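Local coordinates for protein ATP-dependent 6-phosphofructokinase subunit beta (Saccharomyces cerevisiae, PDB 3O8O) that catalyses the ATP-dependent phosphorylation of fructose 6-phosphate to fructose 1,6-bisphosphate, the first committing step of glycolysis, as the beta subunit of an allosteric enzyme, at residues S28-G33 and F57-V62; D115-E120 and K143-C148. All blocks are in the same frame, centred on the assembly; numbering follows the deposited sequence.

Contact 1: S28-G33 and F57-V62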
# COMPACT_ATOMS: atom_id res chain seq x y z
N SER B 28 22.48 14.78 -31.94
CA SER B 28 21.71 14.72 -33.18
C SER B 28 22.61 14.28 -34.32
O SER B 28 22.25 13.40 -35.11
CB SER B 28 21.12 16.10 -33.49
OG SER B 28 20.28 16.57 -32.45
N ALA B 29 23.77 14.90 -34.42
CA ALA B 29 24.72 14.54 -35.45
C ALA B 29 25.04 13.04 -35.33
O ALA B 29 24.80 12.29 -36.27
CB ALA B 29 26.00 15.38 -35.32
N ILE B 30 25.58 12.63 -34.18
CA ILE B 30 25.95 11.23 -33.98
C ILE B 30 24.82 10.28 -34.26
O ILE B 30 25.04 9.17 -34.74
CB ILE B 30 26.44 10.94 -32.55
CG1 ILE B 30 27.65 11.81 -32.22
CG2 ILE B 30 26.84 9.47 -32.44
CD1 ILE B 30 28.36 11.45 -30.89
N PHE B 31 23.61 10.74 -33.96
CA PHE B 31 22.42 9.93 -34.20
C PHE B 31 22.21 9.73 -35.70
O PHE B 31 21.96 8.60 -36.14
CB PHE B 31 21.19 10.62 -33.60
CG PHE B 31 19.93 9.81 -33.68
CD1 PHE B 31 19.76 8.67 -32.88
CD2 PHE B 31 18.91 10.18 -34.56
CE1 PHE B 31 18.59 7.92 -32.95
CE2 PHE B 31 17.73 9.44 -34.64
CZ PHE B 31 17.57 8.31 -33.83
N LYS B 32 22.31 10.82 -36.46
CA LYS B 32 22.15 10.81 -37.92
C LYS B 32 23.25 10.01 -38.61
O LYS B 32 23.13 9.68 -39.78
N GLY B 33 24.33 9.72 -37.90
CA GLY B 33 25.42 8.96 -38.48
C GLY B 33 26.65 9.77 -38.82
O GLY B 33 27.62 9.22 -39.35
N PHE B 57 33.97 14.92 -30.87
CA PHE B 57 33.25 14.54 -29.66
C PHE B 57 32.49 13.26 -29.83
O PHE B 57 32.08 12.89 -30.94
CB PHE B 57 32.27 15.64 -29.29
CG PHE B 57 32.75 16.54 -28.18
CD1 PHE B 57 34.09 16.84 -28.03
CD2 PHE B 57 31.82 17.14 -27.31
CE1 PHE B 57 34.50 17.73 -27.04
CE2 PHE B 57 32.23 18.03 -26.31
CZ PHE B 57 33.56 18.32 -26.18
N HIS B 58 32.27 12.60 -28.70
CA HIS B 58 31.54 11.35 -28.67
C HIS B 58 30.33 11.49 -27.77
O HIS B 58 30.34 12.28 -26.83
CB HIS B 58 32.45 10.24 -28.19
CG HIS B 58 33.60 9.99 -29.11
ND1 HIS B 58 33.43 9.77 -30.47
CD2 HIS B 58 34.94 9.99 -28.90
CE1 HIS B 58 34.61 9.65 -31.04
NE2 HIS B 58 35.54 9.77 -30.11
N TRP B 59 29.29 10.73 -28.07
CA TRP B 59 28.05 10.74 -27.31
C TRP B 59 28.21 11.11 -25.84
O TRP B 59 27.58 12.04 -25.35
CB TRP B 59 27.39 9.38 -27.43
CG TRP B 59 25.98 9.36 -27.01
CD1 TRP B 59 25.49 9.19 -25.75
CD2 TRP B 59 24.86 9.54 -27.86
NE1 TRP B 59 24.12 9.24 -25.77
CE2 TRP B 59 23.70 9.45 -27.06
CE3 TRP B 59 24.71 9.76 -29.23
CZ2 TRP B 59 22.42 9.58 -27.58
CZ3 TRP B 59 23.44 9.89 -29.75
CH2 TRP B 59 22.31 9.80 -28.93
N GLU B 60 29.06 10.38 -25.13
CA GLU B 60 29.25 10.64 -23.70
C GLU B 60 29.91 11.99 -23.38
O GLU B 60 29.87 12.46 -22.24
CB GLU B 60 30.08 9.50 -23.08
CG GLU B 60 31.24 9.07 -23.97
CD GLU B 60 32.49 8.68 -23.19
OE1 GLU B 60 32.50 7.60 -22.56
OE2 GLU B 60 33.47 9.46 -23.23
N ASP B 61 30.51 12.64 -24.36
CA ASP B 61 31.18 13.90 -24.07
C ASP B 61 30.32 15.10 -23.67
O ASP B 61 30.80 16.03 -23.02
CB ASP B 61 32.10 14.27 -25.23
CG ASP B 61 33.26 13.32 -25.36
OD1 ASP B 61 33.78 12.83 -24.33
OD2 ASP B 61 33.66 13.05 -26.51
N VAL B 62 29.05 15.12 -24.06
CA VAL B 62 28.20 16.22 -23.67
C VAL B 62 27.28 15.79 -22.52
O VAL B 62 26.32 16.48 -22.18
CB VAL B 62 27.37 16.70 -24.83
CG1 VAL B 62 28.25 17.43 -25.79
CG2 VAL B 62 26.66 15.50 -25.50
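I30 and W59 meet between the last turn of helix 18-32 and the loop that follows strand 54-57, and they account for most of the surface buried here. I30 directs its side chain at the loop and uses both branches. Its CG1 stands anti to the carbonyl carbon (chi1 -59°). At the end of that branch, CD1 of I30 lies against the loop backbone, 3.7 Å from C of H58 and 3.7 Å from CA of W59. The other branch, CG2, approaches the six-membered part of the indole, 3.9 Å from CE3 of W59. This methyl lies near the ring plane, so the indole is met at its edge, and the two side chains cross obliquely. CG of W59 is anti to its backbone N (chi1 -165°), and the ring beyond it points its six-membered edge at the helix, CZ3 of W59 lying 4.3 Å from N of F31. F31 adds a smaller share of the buried surface, and its own ring stacks with H758.

The loop is braced from within: N of H58 donates to OD2 of D61 on the anti side of the carboxylate, 30° out of its plane. R27, one turn earlier on the helix, forms a cation-pi pair with the W59 ring and donates from NE to W59 O. At the C-terminal end of the helix, G33, with positive phi, is the C-prime residue of a Schellman motif, three residues after I30.

No hydrogen bond joins the two segments; they meet by van der Waals contact at the protein surface, I30 packing on the loop backbone and the indole edge, while R27 adds a polar tie from helix to loop.

Contact 2: D115-E120 and K143-C148; sequences DLFRSE and KHLNIC
Helix-on-sheet packing joins 115-120, in the middle of helix 108-129, to 143-148, which leads into strand 146-151 of the large mixed sheet in the catalytic domain. Helix and strand run nearly antiparallel, at 171°, with their axes 8.9 Å apart. L145 and I147 both direct their side chains at the helix. CD2 of L145 lies 3.3 Å from CD2 of F117, the two side chains crossing at about a right angle, while CB of L145 is 4.2 Å from CG of R118. Further along the strand, CD1 of I147 reaches the helix backbone at D115, 3.4 Å from its N.

R118 contributes the largest share of the buried surface. CG is anti to the backbone N (chi1 -164°), and the chain stays extended to NE, which donates to O of L145 at 2.9 Å. The bond is bent at the hydrogen, but NE lies nearly along the C=O axis, with the oxygen tilted from the guanidinium plane. Beyond NE, NH1 is bound by T321 O and S323 OG, and NH2 makes a weak bond to T318 O. The arginine therefore links the helix to the residue just before strand 146-151 and to the loop before strand 324-328, where S323 also bonds OD1 of D115. An alanine in place of R118 would probably leave the carbonyl of L145 without this donor and T321 without its link to the helix.

N146 turns away from the helix, and its ND2 bonds to S317 OG. On the sheet side, backbone bonds tie N146 and C148 to strand 101-106. Strand 101-106, helix 108-129 and the parallel neighbour 146-151 are joined in a beta-alpha-beta crossover, helix 136-141 lying in the same connection, the repeating element of the Rossmann-like alpha/beta sandwich of phosphofructokinases.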
# COMPACT_ATOMS: atom_id res chain seq x y z
N ASP B 115 28.07 33.17 -42.56
CA ASP B 115 27.59 33.26 -43.94
C ASP B 115 28.70 33.77 -44.86
O ASP B 115 29.03 33.11 -45.85
CB ASP B 115 26.40 34.22 -44.04
CG ASP B 115 25.81 34.28 -45.44
OD1 ASP B 115 24.84 33.53 -45.71
OD2 ASP B 115 26.34 35.06 -46.27
N LEU B 116 29.27 34.94 -44.54
CA LEU B 116 30.35 35.49 -45.34
C LEU B 116 31.38 34.40 -45.58
O LEU B 116 31.78 34.15 -46.72
N PHE B 117 31.79 33.75 -44.50
CA PHE B 117 32.76 32.66 -44.58
C PHE B 117 32.30 31.66 -45.63
O PHE B 117 33.07 31.25 -46.50
CB PHE B 117 32.90 31.96 -43.22
CG PHE B 117 34.03 30.96 -43.16
CD1 PHE B 117 35.32 31.31 -43.55
CD2 PHE B 117 33.80 29.66 -42.73
CE1 PHE B 117 36.35 30.38 -43.51
CE2 PHE B 117 34.84 28.72 -42.69
CZ PHE B 117 36.11 29.09 -43.08
N ARG B 118 31.03 31.28 -45.54
CA ARG B 118 30.45 30.33 -46.47
C ARG B 118 30.65 30.77 -47.92
O ARG B 118 31.12 30.00 -48.77
CB ARG B 118 28.95 30.16 -46.20
CG ARG B 118 28.38 28.93 -46.85
CD ARG B 118 26.87 28.97 -46.92
NE ARG B 118 26.35 27.84 -47.69
CZ ARG B 118 25.08 27.68 -48.04
NH1 ARG B 118 24.17 28.58 -47.70
NH2 ARG B 118 24.72 26.62 -48.76
N SER B 119 30.28 32.01 -48.22
CA SER B 119 30.42 32.53 -49.57
C SER B 119 31.88 32.60 -50.00
O SER B 119 32.24 32.27 -51.13
CB SER B 119 29.76 33.91 -49.65
OG SER B 119 28.36 33.79 -49.42
N GLU B 120 32.72 33.04 -49.07
CA GLU B 120 34.15 33.15 -49.33
C GLU B 120 34.85 31.78 -49.35
O GLU B 120 36.03 31.69 -49.66
CB GLU B 120 34.76 34.04 -48.25
CG GLU B 120 36.21 34.39 -48.45
CD GLU B 120 36.72 35.28 -47.34
OE1 GLU B 120 37.86 35.79 -47.45
OE2 GLU B 120 35.97 35.48 -46.35
N LYS B 143 34.26 21.04 -51.57
CA LYS B 143 34.40 22.37 -52.15
C LYS B 143 33.28 23.32 -51.71
O LYS B 143 33.25 24.48 -52.12
N HIS B 144 32.38 22.82 -50.87
CA HIS B 144 31.27 23.64 -50.39
C HIS B 144 31.10 23.60 -48.89
O HIS B 144 31.19 22.53 -48.28
CB HIS B 144 29.95 23.19 -51.01
CG HIS B 144 29.90 23.38 -52.48
ND1 HIS B 144 30.07 24.62 -53.06
CD2 HIS B 144 29.75 22.49 -53.49
CE1 HIS B 144 30.03 24.48 -54.38
NE2 HIS B 144 29.84 23.20 -54.66
N LEU B 145 30.84 24.77 -48.31
CA LEU B 145 30.62 24.85 -46.87
C LEU B 145 29.13 24.98 -46.57
O LEU B 145 28.44 25.85 -47.10
CB LEU B 145 31.35 26.05 -46.27
CG LEU B 145 31.22 26.12 -44.74
CD1 LEU B 145 31.87 24.89 -44.11
CD2 LEU B 145 31.87 27.40 -44.24
N ASN B 146 28.62 24.09 -45.73
CA ASN B 146 27.22 24.16 -45.36
C ASN B 146 27.17 24.65 -43.91
O ASN B 146 27.87 24.12 -43.03
CB ASN B 146 26.54 22.79 -45.45
CG ASN B 146 26.68 22.15 -46.82
OD1 ASN B 146 27.76 21.70 -47.21
ND2 ASN B 146 25.57 22.09 -47.56
N ILE B 147 26.36 25.67 -43.65
CA ILE B 147 26.26 26.18 -42.30
C ILE B 147 24.81 26.39 -41.90
O ILE B 147 23.91 26.33 -42.74
CB ILE B 147 26.97 27.53 -42.13
CG1 ILE B 147 26.11 28.64 -42.75
CG2 ILE B 147 28.36 27.42 -42.73
CD1 ILE B 147 26.68 30.05 -42.52
N CYS B 148 24.61 26.59 -40.60
CA CYS B 148 23.30 26.86 -40.05
C CYS B 148 23.49 27.66 -38.79
O CYS B 148 24.45 27.46 -38.04
CB CYS B 148 22.52 25.61 -39.71
SG CYS B 148 20.82 26.04 -39.27

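How the contacts relate
Followed from the N terminus, the chain forms the contacts in series. Contact 1 closes a loop of 23 residues that includes strands 35-39 and 54-57, bringing the chain back to the end of helix 18-32. Contact 2 opens only later and spans the 22 residues between its segments, 15 of them helical, joining helix 108-129 to the start of strand 146-151. They neither nest nor cross, and with centres 23 Å apart they do not touch. Both flank the same mixed sheet of the N-terminal catalytic domain: contact 1 lies by its outermost strand 54-57, contact 2 by 146-151, on the far side of central strands 5-11 and 101-106.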